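Local coordinates for xylulokinase (Brucella ovis, PDB 5VM1), which probably uses ATP to phosphorylate D-xylulose, giving D-xylulose 5-phosphate and ADP, as a sugar kinase of the FGGY family, at residues 257-271 with 394-406. Sequence-based numbering, arbitrary orientation.
Sequences GHAFVSLGTSGVLFA and TEITSLTAVGGGS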
ATOM      1  N   GLY A 257      11.940  -5.319  11.876  1.00 43.69           N
ATOM      2  CA  GLY A 257      13.006  -5.674  10.971  1.00 60.06           C
ATOM      3  C   GLY A 257      12.605  -6.583   9.839  1.00 67.53           C
ATOM      4  O   GLY A 257      13.435  -6.840   8.951  1.00 71.55           O
ATOM      5  N   HIS A 258      11.380  -7.109   9.866  1.00 62.75           N
ATOM      6  CA  HIS A 258      10.842  -7.888   8.764  1.00 44.13           C
ATOM      7  C   HIS A 258      10.305  -6.966   7.687  1.00 47.37           C
ATOM      8  O   HIS A 258       9.611  -5.987   7.978  1.00 57.43           O
ATOM      9  CB  HIS A 258       9.748  -8.823   9.260  1.00 45.79           C
ATOM     10  CG  HIS A 258      10.280 -10.012   9.993  1.00 57.97           C
ATOM     11  ND1 HIS A 258      10.046 -11.306   9.578  1.00 57.68           N
ATOM     12  CD2 HIS A 258      11.049 -10.103  11.104  1.00 58.13           C
ATOM     13  CE1 HIS A 258      10.646 -12.144  10.404  1.00 56.39           C
ATOM     14  NE2 HIS A 258      11.259 -11.439  11.339  1.00 60.01           N
ATOM     15  N   ALA A 259      10.630  -7.278   6.432  1.00 40.84           N
ATOM     16  CA  ALA A 259      10.308  -6.377   5.340  1.00 36.66           C
ATOM     17  C   ALA A 259       9.892  -7.140   4.089  1.00 37.34           C
ATOM     18  O   ALA A 259      10.310  -8.274   3.850  1.00 38.47           O
ATOM     19  CB  ALA A 259      11.488  -5.443   5.031  1.00 36.37           C
ATOM     20  N   PHE A 260       9.039  -6.503   3.296  1.00 31.58           N
ATOM     21  CA  PHE A 260       8.771  -6.982   1.959  1.00 27.58           C
ATOM     22  C   PHE A 260       9.002  -5.860   0.961  1.00 32.69           C
ATOM     23  O   PHE A 260       8.769  -4.683   1.248  1.00 39.05           O
ATOM     24  CB  PHE A 260       7.350  -7.562   1.813  1.00 27.86           C
ATOM     25  CG  PHE A 260       6.237  -6.531   1.758  1.00 29.56           C
ATOM     26  CD1 PHE A 260       6.039  -5.736   0.637  1.00 33.95           C
ATOM     27  CD2 PHE A 260       5.304  -6.448   2.790  1.00 35.52           C
ATOM     28  CE1 PHE A 260       4.994  -4.813   0.586  1.00 44.36           C
ATOM     29  CE2 PHE A 260       4.246  -5.544   2.741  1.00 36.21           C
ATOM     30  CZ  PHE A 260       4.085  -4.726   1.637  1.00 40.86           C
ATOM     31  N   VAL A 261       9.434  -6.244  -0.233  1.00 32.05           N
ATOM     32  CA  VAL A 261       9.573  -5.328  -1.357  1.00 36.42           C
ATOM     33  C   VAL A 261       8.591  -5.760  -2.435  1.00 32.86           C
ATOM     34  O   VAL A 261       8.532  -6.937  -2.803  1.00 37.78           O
ATOM     35  CB  VAL A 261      11.015  -5.285  -1.907  1.00 41.04           C
ATOM     36  CG1 VAL A 261      11.519  -6.683  -2.283  1.00 27.21           C
ATOM     37  CG2 VAL A 261      11.116  -4.285  -3.072  1.00 37.39           C
ATOM     38  N   SER A 262       7.818  -4.813  -2.917  1.00 34.19           N
ATOM     39  CA  SER A 262       6.779  -5.043  -3.908  1.00 35.36           C
ATOM     40  C   SER A 262       7.216  -4.443  -5.242  1.00 38.16           C
ATOM     41  O   SER A 262       7.363  -3.223  -5.363  1.00 38.36           O
ATOM     42  CB  SER A 262       5.470  -4.429  -3.436  1.00 33.55           C
ATOM     43  OG  SER A 262       4.525  -4.450  -4.477  1.00 41.23           O
ATOM     44  N   LEU A 263       7.447  -5.295  -6.237  1.00 37.09           N
ATOM     45  CA  LEU A 263       7.833  -4.815  -7.560  1.00 34.70           C
ATOM     46  C   LEU A 263       6.594  -4.652  -8.424  1.00 34.71           C
ATOM     47  O   LEU A 263       6.471  -5.225  -9.504  1.00 37.73           O
ATOM     48  CB  LEU A 263       8.834  -5.756  -8.214  1.00 27.18           C
ATOM     49  CG  LEU A 263      10.141  -5.806  -7.425  1.00 28.06           C
ATOM     50  CD1 LEU A 263      11.025  -6.876  -7.974  1.00 27.97           C
ATOM     51  CD2 LEU A 263      10.848  -4.468  -7.417  1.00 26.45           C
ATOM     52  N   GLY A 264       5.681  -3.825  -7.922  1.00 26.37           N
ATOM     53  CA  GLY A 264       4.504  -3.443  -8.666  1.00 26.95           C
ATOM     54  C   GLY A 264       4.766  -2.217  -9.516  1.00 34.94           C
ATOM     55  O   GLY A 264       5.904  -1.764  -9.672  1.00 29.47           O
ATOM     56  N   THR A 265       3.674  -1.647 -10.044  1.00 40.79           N
ATOM     57  CA  THR A 265       3.793  -0.462 -10.887  1.00 38.02           C
ATOM     58  C   THR A 265       4.692   0.566 -10.236  1.00 36.39           C
ATOM     59  O   THR A 265       5.611   1.096 -10.864  1.00 48.48           O
ATOM     60  CB  THR A 265       2.414   0.126 -11.163  1.00 43.16           C
ATOM     61  OG1 THR A 265       1.782  -0.645 -12.188  1.00 49.72           O
ATOM     62  CG2 THR A 265       2.525   1.588 -11.602  1.00 44.51           C
ATOM     63  N   SER A 266       4.481   0.799  -8.950  1.00 30.96           N
ATOM     64  CA  SER A 266       5.411   1.519  -8.103  1.00 24.33           C
ATOM     65  C   SER A 266       6.066   0.525  -7.168  1.00 23.98           C
ATOM     66  O   SER A 266       5.480  -0.504  -6.832  1.00 36.73           O
ATOM     67  CB  SER A 266       4.693   2.599  -7.325  1.00 25.75           C
ATOM     68  OG  SER A 266       4.190   3.533  -8.249  1.00 41.83           O
ATOM     69  N   GLY A 267       7.323   0.783  -6.826  1.00 27.15           N
ATOM     70  CA  GLY A 267       8.000  -0.068  -5.859  1.00 29.41           C
ATOM     71  C   GLY A 267       7.614   0.342  -4.452  1.00 25.16           C
ATOM     72  O   GLY A 267       7.476   1.524  -4.143  1.00 26.96           O
ATOM     73  N   VAL A 268       7.440  -0.647  -3.587  1.00 26.98           N
ATOM     74  CA  VAL A 268       7.196  -0.365  -2.176  1.00 26.79           C
ATOM     75  C   VAL A 268       8.107  -1.238  -1.339  1.00 30.54           C
ATOM     76  O   VAL A 268       8.152  -2.458  -1.526  1.00 34.94           O
ATOM     77  CB  VAL A 268       5.726  -0.576  -1.763  1.00 25.96           C
ATOM     78  CG1 VAL A 268       5.594  -0.449  -0.283  1.00 30.47           C
ATOM     79  CG2 VAL A 268       4.845   0.456  -2.427  1.00 28.07           C
ATOM     80  N   LEU A 269       8.811  -0.611  -0.405  1.00 34.12           N
ATOM     81  CA  LEU A 269       9.616  -1.303   0.591  1.00 37.26           C
ATOM     82  C   LEU A 269       8.889  -1.108   1.917  1.00 39.54           C
ATOM     83  O   LEU A 269       8.776   0.022   2.396  1.00 34.24           O
ATOM     84  CB  LEU A 269      11.024  -0.719   0.625  1.00 32.73           C
ATOM     85  CG  LEU A 269      12.064  -1.358   1.532  1.00 31.38           C
ATOM     86  CD1 LEU A 269      12.381  -2.770   1.031  1.00 32.10           C
ATOM     87  CD2 LEU A 269      13.312  -0.517   1.570  1.00 27.05           C
ATOM     88  N   PHE A 270       8.350  -2.193   2.478  1.00 40.58           N
ATOM     89  CA  PHE A 270       7.519  -2.158   3.680  1.00 25.89           C
ATOM     90  C   PHE A 270       8.274  -2.834   4.800  1.00 32.70           C
ATOM     91  O   PHE A 270       8.622  -4.010   4.689  1.00 43.52           O
ATOM     92  CB  PHE A 270       6.189  -2.868   3.476  1.00 25.04           C
ATOM     93  CG  PHE A 270       5.231  -2.769   4.668  1.00 31.87           C
ATOM     94  CD1 PHE A 270       5.473  -3.456   5.850  1.00 26.15           C
ATOM     95  CD2 PHE A 270       4.054  -2.012   4.572  1.00 36.76           C
ATOM     96  CE1 PHE A 270       4.591  -3.373   6.910  1.00 31.70           C
ATOM     97  CE2 PHE A 270       3.164  -1.920   5.629  1.00 25.58           C
ATOM     98  CZ  PHE A 270       3.430  -2.614   6.796  1.00 33.20           C
ATOM     99  N   ALA A 271       8.481  -2.106   5.886  1.00 30.70           N
ATOM    100  CA  ALA A 271       9.171  -2.624   7.049  1.00 27.28           C
ATOM    101  C   ALA A 271       8.291  -2.443   8.277  1.00 36.10           C
ATOM    102  O   ALA A 271       7.808  -1.334   8.544  1.00 33.39           O
ATOM    103  CB  ALA A 271      10.511  -1.900   7.228  1.00 27.71           C
ATOM    104  N   THR A 394      15.781   1.296  11.578  1.00 41.76           N
ATOM    105  CA  THR A 394      15.342  -0.018  11.131  1.00 49.79           C
ATOM    106  C   THR A 394      16.533  -0.696  10.476  1.00 58.00           C
ATOM    107  O   THR A 394      17.219  -0.083   9.654  1.00 70.32           O
ATOM    108  CB  THR A 394      14.143   0.116  10.150  1.00 37.53           C
ATOM    109  OG1 THR A 394      12.937   0.347  10.885  1.00 46.26           O
ATOM    110  CG2 THR A 394      13.972  -1.091   9.252  1.00 35.91           C
ATOM    111  N   GLU A 395      16.808  -1.936  10.852  1.00 53.76           N
ATOM    112  CA  GLU A 395      17.785  -2.759  10.143  1.00 52.30           C
ATOM    113  C   GLU A 395      17.018  -3.899   9.479  1.00 43.57           C
ATOM    114  O   GLU A 395      16.298  -4.640  10.150  1.00 43.25           O
ATOM    115  CB  GLU A 395      18.872  -3.254  11.105  1.00 51.66           C
ATOM    116  CG  GLU A 395      19.886  -4.282  10.586  1.00 48.66           C
ATOM    117  CD  GLU A 395      20.618  -4.942  11.753  1.00 60.29           C
ATOM    118  OE1 GLU A 395      21.429  -4.248  12.403  1.00 63.40           O
ATOM    119  OE2 GLU A 395      20.350  -6.128  12.069  1.00 60.75           O
ATOM    120  N   ILE A 396      17.086  -3.972   8.156  1.00 42.41           N
ATOM    121  CA  ILE A 396      16.377  -5.002   7.401  1.00 44.55           C
ATOM    122  C   ILE A 396      17.285  -6.228   7.269  1.00 54.91           C
ATOM    123  O   ILE A 396      18.335  -6.177   6.619  1.00 49.22           O
ATOM    124  CB  ILE A 396      15.932  -4.469   6.035  1.00 40.50           C
ATOM    125  CG1 ILE A 396      14.775  -3.484   6.219  1.00 42.07           C
ATOM    126  CG2 ILE A 396      15.524  -5.603   5.108  1.00 37.42           C
ATOM    127  CD1 ILE A 396      14.168  -2.982   4.904  1.00 43.51           C
ATOM    128  N   THR A 397      16.894  -7.335   7.900  1.00 72.38           N
ATOM    129  CA  THR A 397      17.714  -8.546   7.857  1.00 89.64           C
ATOM    130  C   THR A 397      17.314  -9.445   6.693  1.00 96.01           C
ATOM    131  O   THR A 397      18.129  -9.750   5.815  1.00 98.19           O
ATOM    132  CB  THR A 397      17.594  -9.329   9.169  1.00 97.69           C
ATOM    133  OG1 THR A 397      16.211  -9.603   9.444  1.00100.50           O
ATOM    134  CG2 THR A 397      18.210  -8.545  10.317  1.00100.40           C
ATOM    135  N   SER A 398      16.055  -9.865   6.677  1.00 93.67           N
ATOM    136  CA  SER A 398      15.498 -10.673   5.609  1.00 87.20           C
ATOM    137  C   SER A 398      14.407  -9.889   4.891  1.00 68.51           C
ATOM    138  O   SER A 398      13.614  -9.168   5.513  1.00 66.46           O
ATOM    139  CB  SER A 398      14.961 -11.997   6.165  1.00 99.53           C
ATOM    140  OG  SER A 398      13.862 -11.777   7.039  1.00106.91           O
ATOM    141  N   LEU A 399      14.350 -10.079   3.584  1.00 49.15           N
ATOM    142  CA  LEU A 399      13.437  -9.382   2.703  1.00 40.02           C
ATOM    143  C   LEU A 399      12.628 -10.396   1.900  1.00 45.85           C
ATOM    144  O   LEU A 399      13.165 -11.406   1.441  1.00 46.80           O
ATOM    145  CB  LEU A 399      14.234  -8.444   1.781  1.00 32.89           C
ATOM    146  CG  LEU A 399      13.443  -7.427   0.970  1.00 43.67           C
ATOM    147  CD1 LEU A 399      12.521  -6.571   1.845  1.00 37.22           C
ATOM    148  CD2 LEU A 399      14.393  -6.575   0.178  1.00 44.49           C
ATOM    149  N   THR A 400      11.325 -10.145   1.764  1.00 43.97           N
ATOM    150  CA  THR A 400      10.419 -10.995   1.000  1.00 42.44           C
ATOM    151  C   THR A 400       9.869 -10.228  -0.196  1.00 42.28           C
ATOM    152  O   THR A 400       9.457  -9.080  -0.047  1.00 42.02           O
ATOM    153  CB  THR A 400       9.294 -11.451   1.889  1.00 43.95           C
ATOM    154  OG1 THR A 400       9.865 -11.997   3.085  1.00 58.63           O
ATOM    155  CG2 THR A 400       8.454 -12.486   1.192  1.00 40.69           C
ATOM    156  N   ALA A 401       9.849 -10.859  -1.383  1.00 36.44           N
ATOM    157  CA  ALA A 401       9.515 -10.171  -2.636  1.00 44.41           C
ATOM    158  C   ALA A 401       8.166 -10.604  -3.207  1.00 47.93           C
ATOM    159  O   ALA A 401       7.900 -11.803  -3.346  1.00 58.72           O
ATOM    160  CB  ALA A 401      10.596 -10.380  -3.696  1.00 29.28           C
ATOM    161  N   VAL A 402       7.328  -9.619  -3.558  1.00 35.54           N
ATOM    162  CA  VAL A 402       6.040  -9.841  -4.210  1.00 35.76           C
ATOM    163  C   VAL A 402       5.866  -8.822  -5.328  1.00 35.44           C
ATOM    164  O   VAL A 402       6.710  -7.956  -5.544  1.00 40.40           O
ATOM    165  CB  VAL A 402       4.854  -9.759  -3.226  1.00 41.19           C
ATOM    166  CG1 VAL A 402       5.048 -10.785  -2.124  1.00 47.72           C
ATOM    167  CG2 VAL A 402       4.648  -8.313  -2.693  1.00 26.99           C
ATOM    168  N   GLY A 403       4.735  -8.913  -6.021  1.00 38.45           N
ATOM    169  CA  GLY A 403       4.416  -8.015  -7.109  1.00 30.46           C
ATOM    170  C   GLY A 403       4.854  -8.584  -8.437  1.00 34.85           C
ATOM    171  O   GLY A 403       5.605  -9.556  -8.516  1.00 40.64           O
ATOM    172  N   GLY A 404       4.371  -7.951  -9.509  1.00 43.15           N
ATOM    173  CA  GLY A 404       4.588  -8.508 -10.838  1.00 47.45           C
ATOM    174  C   GLY A 404       6.055  -8.686 -11.177  1.00 51.32           C
ATOM    175  O   GLY A 404       6.473  -9.746 -11.653  1.00 56.01           O
ATOM    176  N   GLY A 405       6.867  -7.669 -10.889  1.00 48.73           N
ATOM    177  CA  GLY A 405       8.282  -7.743 -11.202  1.00 43.08           C
ATOM    178  C   GLY A 405       8.983  -8.875 -10.489  1.00 45.05           C
ATOM    179  O   GLY A 405      10.022  -9.346 -10.964  1.00 44.57           O
ATOM    180  N   SER A 406       8.425  -9.349  -9.367  1.00 40.93           N
ATOM    181  CA  SER A 406       9.086 -10.449  -8.672  1.00 35.08           C
ATOM    182  C   SER A 406       9.019 -11.747  -9.457  1.00 40.19           C
ATOM    183  O   SER A 406       9.629 -12.731  -9.035  1.00 47.30           O
ATOM    184  CB  SER A 406       8.482 -10.656  -7.279  1.00 39.63           C
ATOM    185  OG  SER A 406       7.197 -11.266  -7.334  1.00 49.73           O
TER
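Ala259 to Leu263 and Leu399 to Val402 run side by side as parallel strands, their axes 27° apart, with Ala259 beside Leu399 and Ser262 beside Val402. Four backbone bonds zip them together in alternation: Thr400 N to Ala259 O, Val261 N to Thr400 O, Val402 N to Val261 O and Leu263 N to Val402 O, the last 2.8 Å long. Leu263 O takes a fifth bond, from Gly405 N at 2.8 Å, which ties the start of the 3-10 segment at 404-406 to the sheet. Ser406 folds back on Gly403, its OG reaching Gly403 O in the carbonyl plane while its N binds the same oxygen.

On the face of Ala259, Val261 and Ala401, Leu399 is the central side chain. Its chi1 of -168° sets CG opposite the backbone N and carries both methyls over strand 259-263: CD1 lies 3.5 Å from Ala259 CB, and CD2 is 3.8 Å from Val261 CG1, the Val261 and Leu399 side chains crossing at about a right angle. Leu269 of the next strand brings its CD1 within 3.9 Å of Leu399 CD1. Ile396 extends this apolar patch, its CD1 meeting Ala259 CB at 3.6 Å. Helices 367-390 and 409-419 pack on this face. Beyond it, Leu263 lays CB against Gly405 CA at 3.6 Å.

On the other face, Val402 CG2 sits 4.0 Å from Ser262 CB, and the Phe260 ring turns away from strand 399-402, with Phe270 CB over one face, near the rim; helix 243-251 lies there.

Strand 259-263 thus joins its hairpin partner 267-273, antiparallel, to the parallel strand 399-402 in the central sheet of the C-terminal FGGY domain, with helices on both faces, as in the actin-like ATPase fold.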